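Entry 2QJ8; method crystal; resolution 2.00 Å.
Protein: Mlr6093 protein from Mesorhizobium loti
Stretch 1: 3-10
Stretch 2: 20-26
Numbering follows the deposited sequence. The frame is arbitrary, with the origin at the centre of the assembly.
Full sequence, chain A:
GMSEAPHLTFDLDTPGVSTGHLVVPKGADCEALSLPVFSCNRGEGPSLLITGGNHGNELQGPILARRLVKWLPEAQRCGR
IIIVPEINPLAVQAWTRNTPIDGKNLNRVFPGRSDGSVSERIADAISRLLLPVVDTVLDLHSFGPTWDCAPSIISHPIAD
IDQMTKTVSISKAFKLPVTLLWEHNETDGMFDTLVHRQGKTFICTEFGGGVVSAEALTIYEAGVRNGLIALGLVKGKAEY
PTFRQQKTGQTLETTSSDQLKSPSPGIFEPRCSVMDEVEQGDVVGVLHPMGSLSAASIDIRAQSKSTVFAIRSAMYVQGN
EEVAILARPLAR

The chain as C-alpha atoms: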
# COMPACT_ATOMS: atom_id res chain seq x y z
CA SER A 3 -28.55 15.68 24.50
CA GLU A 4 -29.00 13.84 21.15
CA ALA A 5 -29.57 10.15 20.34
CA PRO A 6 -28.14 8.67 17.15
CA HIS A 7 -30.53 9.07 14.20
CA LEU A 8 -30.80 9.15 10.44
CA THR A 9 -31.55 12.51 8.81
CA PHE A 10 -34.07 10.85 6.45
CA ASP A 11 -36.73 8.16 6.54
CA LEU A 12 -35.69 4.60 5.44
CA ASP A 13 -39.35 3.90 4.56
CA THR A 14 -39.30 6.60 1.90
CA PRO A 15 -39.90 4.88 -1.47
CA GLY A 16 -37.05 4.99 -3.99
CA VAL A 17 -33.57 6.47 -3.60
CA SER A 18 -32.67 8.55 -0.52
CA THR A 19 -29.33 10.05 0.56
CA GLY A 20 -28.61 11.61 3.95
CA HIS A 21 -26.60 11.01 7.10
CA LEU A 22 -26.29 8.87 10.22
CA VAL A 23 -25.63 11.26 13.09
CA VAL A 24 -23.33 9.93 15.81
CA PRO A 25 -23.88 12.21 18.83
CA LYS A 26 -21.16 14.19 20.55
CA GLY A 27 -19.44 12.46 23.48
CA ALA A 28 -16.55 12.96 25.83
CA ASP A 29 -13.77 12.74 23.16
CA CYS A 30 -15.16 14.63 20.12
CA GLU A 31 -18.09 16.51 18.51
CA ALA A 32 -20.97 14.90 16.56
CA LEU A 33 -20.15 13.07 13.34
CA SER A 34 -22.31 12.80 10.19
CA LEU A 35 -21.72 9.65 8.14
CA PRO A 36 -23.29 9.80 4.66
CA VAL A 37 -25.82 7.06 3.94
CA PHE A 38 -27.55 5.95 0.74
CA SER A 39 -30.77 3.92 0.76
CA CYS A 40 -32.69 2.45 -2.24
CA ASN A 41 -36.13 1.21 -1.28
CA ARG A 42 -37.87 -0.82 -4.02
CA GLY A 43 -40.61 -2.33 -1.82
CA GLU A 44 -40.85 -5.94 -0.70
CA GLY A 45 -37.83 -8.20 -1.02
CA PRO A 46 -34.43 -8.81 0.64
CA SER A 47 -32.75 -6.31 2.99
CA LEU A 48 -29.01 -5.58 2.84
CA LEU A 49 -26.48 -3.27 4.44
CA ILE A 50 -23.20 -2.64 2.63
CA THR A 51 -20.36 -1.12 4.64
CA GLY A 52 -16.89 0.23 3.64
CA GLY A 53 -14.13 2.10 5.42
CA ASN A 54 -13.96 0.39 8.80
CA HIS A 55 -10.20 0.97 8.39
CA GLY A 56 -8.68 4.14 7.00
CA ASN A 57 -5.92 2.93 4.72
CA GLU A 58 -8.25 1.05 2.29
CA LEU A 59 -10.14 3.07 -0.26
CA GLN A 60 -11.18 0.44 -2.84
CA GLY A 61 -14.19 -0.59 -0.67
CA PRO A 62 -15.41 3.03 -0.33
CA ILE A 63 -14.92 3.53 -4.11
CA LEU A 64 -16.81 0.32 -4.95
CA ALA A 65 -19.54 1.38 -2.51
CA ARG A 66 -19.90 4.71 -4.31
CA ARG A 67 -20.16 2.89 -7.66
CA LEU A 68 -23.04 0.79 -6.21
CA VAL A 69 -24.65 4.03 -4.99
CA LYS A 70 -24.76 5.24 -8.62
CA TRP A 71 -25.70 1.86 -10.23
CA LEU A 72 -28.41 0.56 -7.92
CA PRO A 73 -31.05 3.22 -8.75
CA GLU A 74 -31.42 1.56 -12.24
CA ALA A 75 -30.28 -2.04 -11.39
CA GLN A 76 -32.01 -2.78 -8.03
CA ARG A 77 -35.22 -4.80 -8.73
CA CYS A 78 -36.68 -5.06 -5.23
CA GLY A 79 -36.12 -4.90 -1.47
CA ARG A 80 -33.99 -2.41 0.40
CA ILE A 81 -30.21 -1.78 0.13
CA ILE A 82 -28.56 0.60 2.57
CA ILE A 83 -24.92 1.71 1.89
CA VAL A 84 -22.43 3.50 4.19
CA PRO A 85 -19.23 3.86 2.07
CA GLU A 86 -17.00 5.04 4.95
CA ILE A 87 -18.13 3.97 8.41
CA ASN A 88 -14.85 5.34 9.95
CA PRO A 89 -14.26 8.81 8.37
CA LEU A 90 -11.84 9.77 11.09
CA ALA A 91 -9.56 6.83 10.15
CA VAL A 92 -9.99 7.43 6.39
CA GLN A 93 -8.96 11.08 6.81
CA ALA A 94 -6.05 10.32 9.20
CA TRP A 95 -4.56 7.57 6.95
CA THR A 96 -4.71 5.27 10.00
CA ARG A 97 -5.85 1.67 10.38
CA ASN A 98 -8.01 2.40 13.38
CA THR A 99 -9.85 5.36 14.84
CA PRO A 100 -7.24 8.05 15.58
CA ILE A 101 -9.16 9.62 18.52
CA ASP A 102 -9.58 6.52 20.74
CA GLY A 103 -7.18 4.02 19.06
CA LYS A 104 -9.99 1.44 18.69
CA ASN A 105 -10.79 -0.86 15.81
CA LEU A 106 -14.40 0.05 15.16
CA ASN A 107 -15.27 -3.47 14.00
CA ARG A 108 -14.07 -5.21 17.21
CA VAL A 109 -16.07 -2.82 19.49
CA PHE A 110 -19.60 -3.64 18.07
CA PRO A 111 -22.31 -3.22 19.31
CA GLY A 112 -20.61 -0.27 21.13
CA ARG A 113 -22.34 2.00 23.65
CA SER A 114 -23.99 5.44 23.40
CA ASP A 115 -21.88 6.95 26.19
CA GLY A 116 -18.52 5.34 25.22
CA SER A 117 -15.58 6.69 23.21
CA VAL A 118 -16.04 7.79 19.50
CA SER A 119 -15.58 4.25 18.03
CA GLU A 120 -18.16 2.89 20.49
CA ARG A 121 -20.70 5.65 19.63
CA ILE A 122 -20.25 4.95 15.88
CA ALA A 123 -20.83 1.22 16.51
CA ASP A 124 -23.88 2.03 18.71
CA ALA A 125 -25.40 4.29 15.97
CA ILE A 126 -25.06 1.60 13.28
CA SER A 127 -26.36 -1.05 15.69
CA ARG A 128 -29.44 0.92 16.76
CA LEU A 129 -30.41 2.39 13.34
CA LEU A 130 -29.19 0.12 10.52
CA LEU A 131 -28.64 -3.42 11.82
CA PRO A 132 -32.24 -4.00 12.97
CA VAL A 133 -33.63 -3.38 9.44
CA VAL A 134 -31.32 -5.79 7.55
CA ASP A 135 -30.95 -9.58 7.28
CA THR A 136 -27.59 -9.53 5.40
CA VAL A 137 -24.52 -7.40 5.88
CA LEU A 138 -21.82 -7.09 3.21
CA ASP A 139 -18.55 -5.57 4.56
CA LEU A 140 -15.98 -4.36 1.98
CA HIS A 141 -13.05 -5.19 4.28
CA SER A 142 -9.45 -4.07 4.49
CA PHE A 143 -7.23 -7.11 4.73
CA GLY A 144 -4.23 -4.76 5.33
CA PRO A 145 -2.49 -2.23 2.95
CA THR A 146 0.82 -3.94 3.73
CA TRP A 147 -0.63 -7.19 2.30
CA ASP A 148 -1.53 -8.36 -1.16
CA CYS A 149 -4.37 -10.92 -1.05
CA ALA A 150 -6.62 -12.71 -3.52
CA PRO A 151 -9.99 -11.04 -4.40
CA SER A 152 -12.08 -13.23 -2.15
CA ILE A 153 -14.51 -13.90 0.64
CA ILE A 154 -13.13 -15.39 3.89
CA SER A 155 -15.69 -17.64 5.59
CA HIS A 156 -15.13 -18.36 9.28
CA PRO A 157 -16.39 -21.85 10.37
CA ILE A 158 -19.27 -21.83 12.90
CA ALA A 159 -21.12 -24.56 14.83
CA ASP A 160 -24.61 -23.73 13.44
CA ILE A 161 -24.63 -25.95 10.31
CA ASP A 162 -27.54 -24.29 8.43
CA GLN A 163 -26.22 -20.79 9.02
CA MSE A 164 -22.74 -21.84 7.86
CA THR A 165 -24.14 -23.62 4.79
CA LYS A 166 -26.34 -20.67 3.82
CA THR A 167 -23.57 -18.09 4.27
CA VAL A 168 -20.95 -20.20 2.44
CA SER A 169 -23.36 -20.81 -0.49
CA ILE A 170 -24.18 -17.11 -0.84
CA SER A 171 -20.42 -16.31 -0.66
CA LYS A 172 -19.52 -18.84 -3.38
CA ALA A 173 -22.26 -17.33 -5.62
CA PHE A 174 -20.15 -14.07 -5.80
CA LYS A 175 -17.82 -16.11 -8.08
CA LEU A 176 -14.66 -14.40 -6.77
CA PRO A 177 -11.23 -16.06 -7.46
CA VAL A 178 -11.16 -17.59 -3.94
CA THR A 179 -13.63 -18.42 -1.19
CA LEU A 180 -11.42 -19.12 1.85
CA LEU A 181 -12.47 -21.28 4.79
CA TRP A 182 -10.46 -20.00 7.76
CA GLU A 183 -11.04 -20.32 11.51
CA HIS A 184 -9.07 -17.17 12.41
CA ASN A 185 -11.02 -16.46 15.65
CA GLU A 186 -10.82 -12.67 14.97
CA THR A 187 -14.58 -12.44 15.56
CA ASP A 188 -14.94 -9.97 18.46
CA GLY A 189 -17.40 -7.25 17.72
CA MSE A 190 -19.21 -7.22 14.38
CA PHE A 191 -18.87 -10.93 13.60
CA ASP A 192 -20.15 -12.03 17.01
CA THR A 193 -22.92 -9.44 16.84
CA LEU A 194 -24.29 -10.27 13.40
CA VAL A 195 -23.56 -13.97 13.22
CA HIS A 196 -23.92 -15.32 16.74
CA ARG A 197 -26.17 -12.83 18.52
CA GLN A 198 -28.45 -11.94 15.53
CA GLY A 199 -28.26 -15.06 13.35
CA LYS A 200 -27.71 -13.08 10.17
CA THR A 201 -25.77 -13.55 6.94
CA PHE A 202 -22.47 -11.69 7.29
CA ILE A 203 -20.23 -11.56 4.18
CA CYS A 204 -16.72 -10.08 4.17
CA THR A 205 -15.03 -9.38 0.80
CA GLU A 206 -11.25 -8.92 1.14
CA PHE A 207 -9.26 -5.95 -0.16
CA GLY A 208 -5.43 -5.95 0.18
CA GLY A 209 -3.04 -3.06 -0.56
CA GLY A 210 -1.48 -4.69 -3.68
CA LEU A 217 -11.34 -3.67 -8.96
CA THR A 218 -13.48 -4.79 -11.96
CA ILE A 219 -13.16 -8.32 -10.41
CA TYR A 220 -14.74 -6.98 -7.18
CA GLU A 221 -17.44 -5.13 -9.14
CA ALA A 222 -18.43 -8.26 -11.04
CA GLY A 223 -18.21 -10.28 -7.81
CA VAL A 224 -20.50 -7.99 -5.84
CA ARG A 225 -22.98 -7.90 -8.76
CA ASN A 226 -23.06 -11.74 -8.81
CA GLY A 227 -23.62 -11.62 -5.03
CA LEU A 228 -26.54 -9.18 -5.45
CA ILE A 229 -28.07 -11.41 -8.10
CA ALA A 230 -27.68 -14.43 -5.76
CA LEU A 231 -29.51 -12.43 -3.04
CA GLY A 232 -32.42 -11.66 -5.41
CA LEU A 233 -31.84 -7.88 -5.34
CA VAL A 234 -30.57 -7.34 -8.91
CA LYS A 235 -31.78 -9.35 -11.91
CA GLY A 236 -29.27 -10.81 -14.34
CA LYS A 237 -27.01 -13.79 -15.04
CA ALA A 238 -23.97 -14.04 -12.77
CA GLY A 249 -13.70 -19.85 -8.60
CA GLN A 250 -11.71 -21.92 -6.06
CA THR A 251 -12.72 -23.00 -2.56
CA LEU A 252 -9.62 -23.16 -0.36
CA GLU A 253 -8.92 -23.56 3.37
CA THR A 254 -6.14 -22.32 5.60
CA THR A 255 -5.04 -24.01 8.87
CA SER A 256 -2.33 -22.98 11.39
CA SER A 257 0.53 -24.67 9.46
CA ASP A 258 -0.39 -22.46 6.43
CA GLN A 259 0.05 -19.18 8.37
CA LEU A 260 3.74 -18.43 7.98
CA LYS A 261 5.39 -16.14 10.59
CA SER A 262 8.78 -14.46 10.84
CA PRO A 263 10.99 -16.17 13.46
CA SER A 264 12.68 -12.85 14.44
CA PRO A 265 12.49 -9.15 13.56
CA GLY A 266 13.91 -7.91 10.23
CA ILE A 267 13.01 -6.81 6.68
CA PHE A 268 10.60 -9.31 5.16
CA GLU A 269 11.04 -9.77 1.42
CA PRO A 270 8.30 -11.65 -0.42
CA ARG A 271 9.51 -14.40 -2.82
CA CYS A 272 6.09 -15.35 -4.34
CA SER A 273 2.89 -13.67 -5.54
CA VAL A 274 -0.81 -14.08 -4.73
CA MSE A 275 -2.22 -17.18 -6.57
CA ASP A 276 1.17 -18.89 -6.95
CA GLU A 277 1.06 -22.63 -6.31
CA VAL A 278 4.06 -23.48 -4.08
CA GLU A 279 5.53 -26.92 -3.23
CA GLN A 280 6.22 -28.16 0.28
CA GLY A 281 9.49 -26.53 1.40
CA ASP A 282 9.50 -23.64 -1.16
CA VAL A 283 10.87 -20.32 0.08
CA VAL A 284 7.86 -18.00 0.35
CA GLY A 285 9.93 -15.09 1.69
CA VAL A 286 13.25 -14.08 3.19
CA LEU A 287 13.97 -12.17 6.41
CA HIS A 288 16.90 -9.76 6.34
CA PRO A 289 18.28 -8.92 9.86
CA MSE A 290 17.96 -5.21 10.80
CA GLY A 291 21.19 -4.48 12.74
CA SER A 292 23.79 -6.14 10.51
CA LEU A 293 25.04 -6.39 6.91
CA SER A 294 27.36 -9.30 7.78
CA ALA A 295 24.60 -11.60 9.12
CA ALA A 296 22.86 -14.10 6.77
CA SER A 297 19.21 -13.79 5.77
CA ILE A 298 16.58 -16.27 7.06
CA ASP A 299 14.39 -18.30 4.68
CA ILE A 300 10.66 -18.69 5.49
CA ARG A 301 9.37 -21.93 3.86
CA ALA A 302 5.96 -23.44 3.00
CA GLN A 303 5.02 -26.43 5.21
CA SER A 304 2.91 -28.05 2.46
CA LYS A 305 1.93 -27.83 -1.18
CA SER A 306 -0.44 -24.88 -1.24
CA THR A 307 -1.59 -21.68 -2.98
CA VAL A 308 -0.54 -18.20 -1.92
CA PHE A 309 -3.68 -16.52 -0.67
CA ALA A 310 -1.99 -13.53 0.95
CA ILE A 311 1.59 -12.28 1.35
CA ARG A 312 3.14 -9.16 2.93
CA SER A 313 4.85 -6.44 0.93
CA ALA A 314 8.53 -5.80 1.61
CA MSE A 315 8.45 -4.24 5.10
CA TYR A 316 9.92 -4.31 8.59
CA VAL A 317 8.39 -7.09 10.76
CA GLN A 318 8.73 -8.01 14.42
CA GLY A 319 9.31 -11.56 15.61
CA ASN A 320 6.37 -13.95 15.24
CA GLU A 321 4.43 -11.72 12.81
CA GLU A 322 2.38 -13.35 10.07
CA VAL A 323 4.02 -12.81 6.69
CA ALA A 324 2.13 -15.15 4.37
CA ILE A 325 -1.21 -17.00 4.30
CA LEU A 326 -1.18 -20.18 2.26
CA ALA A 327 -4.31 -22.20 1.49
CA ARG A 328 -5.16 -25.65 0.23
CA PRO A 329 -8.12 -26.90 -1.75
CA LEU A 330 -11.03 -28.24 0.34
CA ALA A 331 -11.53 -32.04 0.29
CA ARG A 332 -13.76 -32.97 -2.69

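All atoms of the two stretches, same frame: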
# COMPACT_ATOMS: atom_id res chain seq x y z
N SER A 3 -29.53 16.19 25.50
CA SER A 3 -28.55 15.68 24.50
C SER A 3 -29.28 15.00 23.33
O SER A 3 -30.53 15.00 23.27
CB SER A 3 -27.52 14.75 25.18
OG SER A 3 -28.11 13.53 25.57
N GLU A 4 -28.51 14.41 22.41
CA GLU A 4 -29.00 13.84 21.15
C GLU A 4 -28.77 12.31 21.09
O GLU A 4 -27.75 11.80 21.57
CB GLU A 4 -28.24 14.61 20.05
CG GLU A 4 -28.42 14.27 18.59
CD GLU A 4 -27.56 15.19 17.67
OE1 GLU A 4 -26.31 15.25 17.83
OE2 GLU A 4 -28.13 15.82 16.76
N ALA A 5 -29.73 11.57 20.55
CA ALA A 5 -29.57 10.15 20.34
C ALA A 5 -29.07 10.00 18.88
O ALA A 5 -29.15 10.96 18.09
CB ALA A 5 -30.91 9.41 20.55
N PRO A 6 -28.50 8.83 18.53
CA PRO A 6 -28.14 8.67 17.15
C PRO A 6 -29.42 8.58 16.30
O PRO A 6 -30.42 8.05 16.75
CB PRO A 6 -27.36 7.33 17.14
CG PRO A 6 -27.89 6.60 18.28
CD PRO A 6 -28.16 7.63 19.32
N HIS A 7 -29.37 9.11 15.09
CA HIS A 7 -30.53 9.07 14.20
C HIS A 7 -30.10 9.28 12.78
O HIS A 7 -28.98 9.76 12.53
CB HIS A 7 -31.51 10.17 14.63
CG HIS A 7 -30.91 11.53 14.57
ND1 HIS A 7 -30.13 12.04 15.59
CD2 HIS A 7 -30.91 12.47 13.60
CE1 HIS A 7 -29.69 13.23 15.24
NE2 HIS A 7 -30.14 13.51 14.03
N LEU A 8 -30.97 8.90 11.85
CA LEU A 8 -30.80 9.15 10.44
C LEU A 8 -31.52 10.47 10.14
O LEU A 8 -32.55 10.77 10.74
CB LEU A 8 -31.41 8.03 9.60
CG LEU A 8 -30.78 6.64 9.72
CD1 LEU A 8 -31.60 5.62 8.99
CD2 LEU A 8 -29.34 6.63 9.20
N THR A 9 -30.97 11.24 9.21
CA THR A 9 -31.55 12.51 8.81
C THR A 9 -32.69 12.37 7.79
O THR A 9 -33.25 13.38 7.38
CB THR A 9 -30.49 13.43 8.27
OG1 THR A 9 -29.93 12.84 7.09
CG2 THR A 9 -29.43 13.67 9.32
N PHE A 10 -33.03 11.13 7.40
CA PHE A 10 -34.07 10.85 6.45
C PHE A 10 -34.79 9.58 6.91
O PHE A 10 -34.34 8.88 7.80
CB PHE A 10 -33.46 10.67 5.05
CG PHE A 10 -32.53 9.46 4.93
CD1 PHE A 10 -31.23 9.53 5.37
CD2 PHE A 10 -32.97 8.28 4.35
CE1 PHE A 10 -30.39 8.43 5.25
CE2 PHE A 10 -32.14 7.18 4.24
CZ PHE A 10 -30.85 7.26 4.69
N GLY A 20 -28.60 10.77 2.78
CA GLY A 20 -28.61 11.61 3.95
C GLY A 20 -27.46 11.25 4.83
O GLY A 20 -26.36 10.94 4.33
N HIS A 21 -27.66 11.32 6.13
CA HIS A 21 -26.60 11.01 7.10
C HIS A 21 -27.08 10.26 8.32
O HIS A 21 -28.25 10.37 8.69
CB HIS A 21 -25.94 12.29 7.59
CG HIS A 21 -25.31 13.09 6.50
ND1 HIS A 21 -26.02 13.97 5.72
CD2 HIS A 21 -24.04 13.12 6.03
CE1 HIS A 21 -25.22 14.50 4.82
NE2 HIS A 21 -24.01 14.01 5.00
N LEU A 22 -26.14 9.52 8.92
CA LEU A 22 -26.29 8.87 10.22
C LEU A 22 -25.50 9.77 11.18
O LEU A 22 -24.28 9.90 11.07
CB LEU A 22 -25.73 7.45 10.20
CG LEU A 22 -25.66 6.67 11.53
CD1 LEU A 22 -27.02 6.56 12.23
CD2 LEU A 22 -25.12 5.27 11.21
N VAL A 23 -26.21 10.35 12.15
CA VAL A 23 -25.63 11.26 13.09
C VAL A 23 -25.21 10.49 14.33
O VAL A 23 -26.02 9.80 14.93
CB VAL A 23 -26.60 12.41 13.41
CG1 VAL A 23 -26.01 13.34 14.45
CG2 VAL A 23 -26.91 13.18 12.08
N VAL A 24 -23.91 10.56 14.64
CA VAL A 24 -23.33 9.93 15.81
C VAL A 24 -23.19 11.08 16.79
O VAL A 24 -22.40 11.99 16.53
CB VAL A 24 -21.96 9.29 15.50
CG1 VAL A 24 -21.42 8.56 16.74
CG2 VAL A 24 -22.08 8.35 14.31
N PRO A 25 -23.95 11.08 17.90
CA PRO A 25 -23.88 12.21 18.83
C PRO A 25 -22.49 12.51 19.38
O PRO A 25 -21.60 11.66 19.36
CB PRO A 25 -24.81 11.79 19.98
CG PRO A 25 -25.73 10.84 19.36
CD PRO A 25 -24.91 10.07 18.38
N LYS A 26 -22.33 13.74 19.84
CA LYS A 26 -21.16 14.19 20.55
C LYS A 26 -20.98 13.29 21.80
O LYS A 26 -21.93 12.70 22.31
CB LYS A 26 -21.36 15.66 20.97
CG LYS A 26 -20.33 16.20 21.92
CD LYS A 26 -20.54 17.60 22.31
CE LYS A 26 -19.42 18.06 23.22
O HOH W 1 -24.48 15.59 19.70
O HOH W 2 -28.73 14.71 5.68

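The two stretches run antiparallel, their end-to-end directions 171° apart, and together they bury 535 Å² of surface. The register places His7 opposite Val23 as a hydrogen-bonded pair, with CA atoms 5.5 Å apart, and Leu8 opposite Leu22 as a non-hydrogen-bonded pair, where the CA atoms approach to 4.5 Å.

The backbone ladder is short. Its straightest link runs from Val23 N to His7 O, at 2.9 Å and an angle of 174° at the hydrogen; the return bond of this pair, His7 N to Val23 O, is weak at 3.4 Å. Further along, Thr9 N donates to His21 O at 2.9 Å. Two of the acceptor carbonyls, Val23 O and His21 O, are also approached by alpha hydrogens: Pro6 CA lies 3.3 Å from Val23 O and Leu8 CA 3.3 Å from His21 O, both as CA-H...O contacts. Such contacts suit a narrow antiparallel pair, and at Pro6, whose ring nitrogen has no hydrogen to donate, the alpha carbon still brings a polarised C-H to the carbonyl.

Beyond the two bridges, a side chain takes over one backbone role. The CA-to-CB bond of Thr9 points toward the second stretch and chi1 lies in the p well; His21 N donates to Thr9 OG1 at 2.9 Å. Thr9 therefore engages both the amide and the carbonyl of His21, one through its side chain and one through its main chain. A water extends this link, lying 2.6 Å from Thr9 OG1 and 2.8 Å from His21 ND1. At the other end, a second water donates to Glu4 OE1 (2.6 Å) and accepts from Lys26 N (2.8 Å), joining a carboxylate to a backbone amide.

Apolar packing occupies both faces of the sheet. On the face carrying Leu8 and Leu22, the side chains meet at Leu8 CD2 and Leu22 CD1, 3.8 Å apart. On the face carrying His7 and Val23, Val23 CB sits over the imidazole, 4.0 Å from the ring centroid and 25° off its normal, a CH-pi contact. The ring is steadied within its own stretch by a hydrogen bond from His7 ND1 to Ala5 O (2.9 Å). Val23 also meets Thr9, with Val23 CG2 3.8 Å from Thr9 CG2.

Two prolines pack beyond the bridges, Pro6 CB lying 3.9 Å from Pro25 CD, while Pro25 CG reaches within 3.1 Å of Glu4 O. At the opposite end, Phe10 CD1 comes within 3.6 Å of Gly20 CA. A beta carbon at Gly20 would clash with Phe10 CD1 and Thr9 OG1, so the bare glycine permits this close approach.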